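Local atomic coordinates of phosphorylated carbohydrates phosphatase TM_1254 (Thermotoga maritima msb8, PDB entry 3KBB), a protein that removes phosphate from phosphorylated sugars such as erythrose 4-phosphate, fructose 6-phosphate and mannose 6-phosphate, using a divalent metal ion, with cobalt giving the highest activity. Residues 144-149 / 176-181; 161-166 / 210-215. One frame throughout, in Å; residues are numbered along the deposited sequence.

Interaction 1. Residues 144-149 / 176-181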
loop_
_atom_site.group_PDB
_atom_site.type_symbol
_atom_site.label_atom_id
_atom_site.label_comp_id
_atom_site.label_asym_id
_atom_site.label_seq_id
_atom_site.Cartn_x
_atom_site.Cartn_y
_atom_site.Cartn_z
ATOM N N GLU A 144 -2.186 -15.096 -6.761
ATOM C CA GLU A 144 -3.054 -15.581 -5.662
ATOM C C GLU A 144 -3.955 -14.507 -5.015
ATOM O O GLU A 144 -5.190 -14.699 -4.856
ATOM C CB GLU A 144 -2.214 -16.294 -4.601
ATOM C CG GLU A 144 -3.053 -17.235 -3.788
ATOM C CD GLU A 144 -2.263 -17.951 -2.688
ATOM O OE1 GLU A 144 -1.032 -18.073 -2.830
ATOM O OE2 GLU A 144 -2.924 -18.398 -1.710
ATOM N N ILE A 145 -3.356 -13.392 -4.613
ATOM C CA ILE A 145 -4.119 -12.361 -3.922
ATOM C C ILE A 145 -5.269 -11.785 -4.757
ATOM O O ILE A 145 -6.370 -11.614 -4.249
ATOM C CB ILE A 145 -3.202 -11.272 -3.348
ATOM C CG1 ILE A 145 -3.945 -10.448 -2.278
ATOM C CG2 ILE A 145 -2.540 -10.438 -4.426
ATOM C CD1 ILE A 145 -3.070 -9.477 -1.542
ATOM N N TYR A 146 -5.002 -11.512 -6.039
ATOM C CA TYR A 146 -6.087 -11.010 -6.912
ATOM C C TYR A 146 -7.100 -12.088 -7.253
ATOM O O TYR A 146 -8.273 -11.780 -7.376
ATOM C CB TYR A 146 -5.510 -10.345 -8.175
ATOM C CG TYR A 146 -5.054 -8.951 -7.785
ATOM C CD1 TYR A 146 -5.990 -7.906 -7.593
ATOM C CD2 TYR A 146 -3.705 -8.669 -7.572
ATOM C CE1 TYR A 146 -5.584 -6.641 -7.198
ATOM C CE2 TYR A 146 -3.275 -7.399 -7.172
ATOM C CZ TYR A 146 -4.238 -6.385 -6.982
ATOM O OH TYR A 146 -3.864 -5.121 -6.582
ATOM N N LEU A 147 -6.652 -13.332 -7.431
ATOM C CA LEU A 147 -7.590 -14.475 -7.635
ATOM C C LEU A 147 -8.550 -14.596 -6.443
ATOM O O LEU A 147 -9.764 -14.827 -6.626
ATOM C CB LEU A 147 -6.780 -15.772 -7.895
ATOM C CG LEU A 147 -6.041 -15.775 -9.233
ATOM C CD1 LEU A 147 -4.980 -16.934 -9.225
ATOM C CD2 LEU A 147 -6.984 -15.878 -10.452
ATOM N N LEU A 148 -8.042 -14.415 -5.216
ATOM C CA LEU A 148 -8.895 -14.488 -4.020
ATOM C C LEU A 148 -9.871 -13.293 -3.964
ATOM O O LEU A 148 -11.051 -13.459 -3.602
ATOM C CB LEU A 148 -8.032 -14.536 -2.752
ATOM C CG LEU A 148 -8.747 -14.752 -1.394
ATOM C CD1 LEU A 148 -9.703 -15.947 -1.441
ATOM C CD2 LEU A 148 -7.696 -14.860 -0.255
ATOM N N VAL A 149 -9.395 -12.097 -4.333
ATOM C CA VAL A 149 -10.299 -10.927 -4.423
ATOM C C VAL A 149 -11.437 -11.214 -5.410
ATOM O O VAL A 149 -12.615 -10.931 -5.080
ATOM C CB VAL A 149 -9.558 -9.615 -4.847
ATOM C CG1 VAL A 149 -10.584 -8.445 -5.042
ATOM C CG2 VAL A 149 -8.558 -9.213 -3.757
ATOM N N ALA A 176 -3.567 -12.665 -12.881
ATOM C CA ALA A 176 -4.898 -13.123 -12.482
ATOM C C ALA A 176 -5.920 -12.931 -13.596
ATOM O O ALA A 176 -7.074 -13.278 -13.418
ATOM C CB ALA A 176 -5.363 -12.391 -11.211
ATOM N N GLY A 177 -5.503 -12.351 -14.720
ATOM C CA GLY A 177 -6.367 -12.177 -15.894
ATOM C C GLY A 177 -7.062 -10.833 -16.015
ATOM O O GLY A 177 -7.885 -10.625 -16.920
ATOM N N ILE A 178 -6.703 -9.893 -15.124
ATOM C CA ILE A 178 -7.283 -8.560 -15.098
ATOM C C ILE A 178 -6.502 -7.657 -16.078
ATOM O O ILE A 178 -5.273 -7.527 -15.986
ATOM C CB ILE A 178 -7.216 -7.957 -13.691
ATOM C CG1 ILE A 178 -8.029 -8.826 -12.712
ATOM C CG2 ILE A 178 -7.750 -6.467 -13.695
ATOM C CD1 ILE A 178 -7.826 -8.456 -11.242
ATOM N N GLU A 179 -7.230 -7.027 -16.991
ATOM C CA GLU A 179 -6.584 -6.156 -18.004
ATOM C C GLU A 179 -6.573 -4.676 -17.641
ATOM O O GLU A 179 -5.599 -3.954 -17.934
ATOM C CB GLU A 179 -7.224 -6.390 -19.373
ATOM C CG GLU A 179 -6.763 -7.730 -19.989
ATOM C CD GLU A 179 -5.269 -7.809 -20.251
ATOM O OE1 GLU A 179 -4.748 -6.991 -21.048
ATOM O OE2 GLU A 179 -4.617 -8.704 -19.676
ATOM N N ARG A 180 -7.664 -4.209 -17.040
ATOM C CA ARG A 180 -7.800 -2.793 -16.722
ATOM C C ARG A 180 -7.104 -2.419 -15.415
ATOM O O ARG A 180 -7.764 -2.315 -14.356
ATOM C CB ARG A 180 -9.249 -2.317 -16.702
ATOM C CG ARG A 180 -10.053 -2.640 -17.953
ATOM C CD ARG A 180 -11.405 -1.938 -17.864
ATOM N NE ARG A 180 -12.181 -2.157 -19.082
ATOM C CZ ARG A 180 -12.449 -1.216 -19.992
ATOM N NH1 ARG A 180 -12.005 0.039 -19.837
ATOM N NH2 ARG A 180 -13.171 -1.549 -21.059
ATOM N N ILE A 181 -5.782 -2.253 -15.492
ATOM C CA ILE A 181 -4.952 -1.928 -14.321
ATOM C C ILE A 181 -4.368 -0.537 -14.480
ATOM O O ILE A 181 -3.696 -0.273 -15.498
ATOM C CB ILE A 181 -3.786 -2.937 -14.191
ATOM C CG1 ILE A 181 -4.344 -4.372 -14.082
ATOM C CG2 ILE A 181 -2.893 -2.594 -12.954
ATOM C CD1 ILE A 181 -3.291 -5.389 -14.390
#

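Interaction 2. Residues 161-166 / 210-215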
loop_
_atom_site.group_PDB
_atom_site.type_symbol
_atom_site.label_atom_id
_atom_site.label_comp_id
_atom_site.label_asym_id
_atom_site.label_seq_id
_atom_site.Cartn_x
_atom_site.Cartn_y
_atom_site.Cartn_z
ATOM N N VAL A 161 -11.801 -3.107 -12.450
ATOM C CA VAL A 161 -10.709 -2.133 -12.658
ATOM C C VAL A 161 -9.838 -2.196 -11.397
ATOM O O VAL A 161 -10.360 -2.314 -10.294
ATOM C CB VAL A 161 -11.264 -0.703 -12.783
ATOM C CG1 VAL A 161 -10.098 0.317 -12.875
ATOM C CG2 VAL A 161 -12.100 -0.589 -14.023
ATOM N N VAL A 162 -8.509 -2.173 -11.560
ATOM C CA VAL A 162 -7.598 -2.241 -10.408
ATOM C C VAL A 162 -6.755 -0.973 -10.366
ATOM O O VAL A 162 -6.334 -0.507 -11.429
ATOM C CB VAL A 162 -6.643 -3.471 -10.592
ATOM C CG1 VAL A 162 -5.467 -3.454 -9.560
ATOM C CG2 VAL A 162 -7.412 -4.772 -10.415
ATOM N N PHE A 163 -6.483 -0.449 -9.176
ATOM C CA PHE A 163 -5.548 0.673 -8.969
ATOM C C PHE A 163 -4.391 0.148 -8.139
ATOM O O PHE A 163 -4.542 -0.228 -6.943
ATOM C CB PHE A 163 -6.261 1.846 -8.283
ATOM C CG PHE A 163 -7.260 2.502 -9.187
ATOM C CD1 PHE A 163 -6.828 3.449 -10.129
ATOM C CD2 PHE A 163 -8.598 2.095 -9.193
ATOM C CE1 PHE A 163 -7.731 4.015 -11.010
ATOM C CE2 PHE A 163 -9.522 2.639 -10.095
ATOM C CZ PHE A 163 -9.080 3.604 -11.026
ATOM N N GLU A 164 -3.227 0.094 -8.785
ATOM C CA GLU A 164 -2.083 -0.548 -8.201
ATOM C C GLU A 164 -0.912 0.421 -8.175
ATOM O O GLU A 164 -0.901 1.372 -8.909
ATOM C CB GLU A 164 -1.704 -1.810 -8.978
ATOM C CG GLU A 164 -2.048 -3.128 -8.234
ATOM C CD GLU A 164 -1.215 -3.356 -6.953
ATOM O OE1 GLU A 164 -0.301 -2.570 -6.673
ATOM O OE2 GLU A 164 -1.482 -4.320 -6.212
ATOM N N ASP A 165 0.090 0.188 -7.350
ATOM C CA ASP A 165 1.167 1.177 -7.238
ATOM C C ASP A 165 2.557 0.532 -7.258
ATOM O O ASP A 165 3.563 1.228 -7.118
ATOM C CB ASP A 165 0.969 2.068 -6.022
ATOM C CG ASP A 165 1.580 1.488 -4.763
ATOM O OD1 ASP A 165 1.461 0.264 -4.558
ATOM O OD2 ASP A 165 2.272 2.259 -4.012
ATOM N N SER A 166 2.619 -0.781 -7.414
ATOM C CA SER A 166 3.957 -1.434 -7.551
ATOM C C SER A 166 4.049 -2.358 -8.766
ATOM O O SER A 166 3.044 -2.903 -9.225
ATOM C CB SER A 166 4.283 -2.223 -6.288
ATOM O OG SER A 166 3.547 -3.426 -6.238
ATOM N N ASN A 210 -11.796 10.950 -11.775
ATOM C CA ASN A 210 -12.114 11.142 -13.183
ATOM C C ASN A 210 -11.926 9.895 -14.053
ATOM O O ASN A 210 -12.711 9.649 -14.989
ATOM C CB ASN A 210 -11.375 12.368 -13.758
ATOM C CG ASN A 210 -11.883 13.685 -13.179
ATOM O OD1 ASN A 210 -13.012 13.780 -12.685
ATOM N ND2 ASN A 210 -11.045 14.713 -13.246
ATOM N N VAL A 211 -10.930 9.065 -13.736
ATOM C CA VAL A 211 -10.871 7.760 -14.392
ATOM C C VAL A 211 -12.175 6.971 -14.180
ATOM O O VAL A 211 -12.725 6.407 -15.121
ATOM C CB VAL A 211 -9.658 6.926 -13.932
ATOM C CG1 VAL A 211 -9.766 5.504 -14.496
ATOM C CG2 VAL A 211 -8.376 7.598 -14.408
ATOM N N LEU A 212 -12.655 6.915 -12.944
ATOM C CA LEU A 212 -13.864 6.128 -12.673
ATOM C C LEU A 212 -15.070 6.703 -13.418
ATOM O O LEU A 212 -15.876 5.944 -13.936
ATOM C CB LEU A 212 -14.150 6.023 -11.174
ATOM C CG LEU A 212 -13.000 5.269 -10.479
ATOM C CD1 LEU A 212 -13.182 5.388 -8.970
ATOM C CD2 LEU A 212 -12.940 3.846 -10.950
ATOM N N LYS A 213 -15.169 8.039 -13.468
ATOM C CA LYS A 213 -16.292 8.692 -14.178
ATOM C C LYS A 213 -16.247 8.317 -15.680
ATOM O O LYS A 213 -17.278 8.128 -16.340
ATOM C CB LYS A 213 -16.249 10.207 -13.946
ATOM C CG LYS A 213 -16.599 10.633 -12.547
ATOM C CD LYS A 213 -16.608 12.151 -12.442
ATOM C CE LYS A 213 -17.269 12.591 -11.149
ATOM N NZ LYS A 213 -17.215 14.071 -11.035
ATOM N N GLU A 214 -15.043 8.132 -16.208
ATOM C CA GLU A 214 -14.848 7.736 -17.587
ATOM C C GLU A 214 -15.249 6.276 -17.832
ATOM O O GLU A 214 -15.938 5.981 -18.820
ATOM C CB GLU A 214 -13.378 7.964 -17.989
ATOM C CG GLU A 214 -13.005 7.508 -19.437
ATOM C CD GLU A 214 -11.494 7.229 -19.615
ATOM O OE1 GLU A 214 -10.697 7.484 -18.664
ATOM O OE2 GLU A 214 -11.115 6.740 -20.713
ATOM N N VAL A 215 -14.835 5.351 -16.940
ATOM C CA VAL A 215 -14.952 3.910 -17.233
ATOM C C VAL A 215 -16.145 3.151 -16.617
ATOM O O VAL A 215 -16.490 2.045 -17.086
ATOM C CB VAL A 215 -13.616 3.118 -16.917
ATOM C CG1 VAL A 215 -12.450 3.734 -17.654
ATOM C CG2 VAL A 215 -13.337 3.059 -15.423
#

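Interaction 1. Residues 144-149 / 176-181
Tyr146 and Leu147 of helix 144-153 pack against Ala176 and Ile178, at the Schellman motif that ends helix 167-175. The contact belongs to the Rossmann-like core of this HAD phosphatase. Ala176 closes the last turn, and Gly177 leaves the helix with a positive phi of 95°. The chain then runs on through Ile178 toward strand 181-184. The contact is entirely apolar, with no hydrogen bond between the two segments.

The methyl of Ala176 is its focus. Its CB lies 3.7 Å from Tyr146 CB. Leu147 comes to the same methyl with one branch, CD2, at 3.9 Å from Ala176 CB. This leucine lies at the surface, whereas Tyr146, Ala176 and Ile178 are buried. The tyrosine CG is anti to its carbonyl carbon (chi1 -79°), which turns the ring away from the Ala176 turn and inward. The phenol end runs on toward the probable active site and hydrogen-bonds to Glu164 OE2. At their nearest atoms the side chains of Tyr146 and Asp7, the nucleophile by similarity, are about 5 Å apart. Ala172 and Ala173 of helix 167-175 and Val162 of strand 160-164 also touch Tyr146. Thus the aliphatic base of this residue meets the helix end, and its hydroxyl meets an acidic group. Ile178 reaches the ring with the end of its long branch. The two side chains cross at about a right angle, and Ile178 CD1 approaches the ring obliquely, 4.1 Å from Tyr146 CD1.

Interaction 2. Residues 161-166 / 210-215
Phe163 points the outer edge of its ring at helix 208-215. Leu212 CD2 and Val211 CG1 both meet that edge near the ring plane. Leu212 CD2 is 3.7 Å from Phe163 CE2 and also reaches Phe163 CZ, at 3.9 Å. Val211 CG1 lies 4.0 Å from Phe163 CZ. Val211 and Phe163 reach toward each other head-on, one from the helix and one from the strand, while Phe163 and Leu212 cross at a slant. With CG anti to the carbonyl carbon (chi1 -69°), the Phe163 ring extends from the strand to the helix and brings CE2 and CZ to its surface. Two residues back, Val161 CG2 meets Val215 CG2 at 4.1 Å. Strand 161-164 and helix 210-215 run nearly antiparallel, at 165°, with their axes 11.3 Å apart.

At the end of the strand, Glu164 and the next residue, Asp165, lie at the position of HAD motif IV, close to Asp7. Asp165 N donates to Glu164 OE1 at 2.9 Å, on the anti side of the carboxylate. The other oxygen, Glu164 OE2, forms a salt bridge with Lys140 NZ.

Strand 160-164 lies between strands 3-7 and 181-184 in the parallel sheet. The Phe163 ring meets Phe6 and Tyr182 from these two neighbours. Val211 and Val215 also rest on Tyr182, while Leu212 touches Val4 and packs on Ala92, Phe95 and Val96 of helix 89-98.

Both contacts are mainly buried and lie on opposite faces of the sheet at strand 160-164: Val162 faces interaction 1, Val161 and Phe163 face interaction 2. Interaction 2 uses the strand itself and packs the C-terminal helix onto it through an aromatic edge and branched side chains. Interaction 1 joins a helix to a helix-ending turn, with a small alanine methyl at its centre and one exposed leucine at its margin. The segments alternate along the chain and touch directly: Arg180 O lies 2.9 Å from Val162 N, a probable backbone hydrogen bond, and Ile178 CG2 packs on Val162 CG2. Neither contact contains a polar bond across its own two segments.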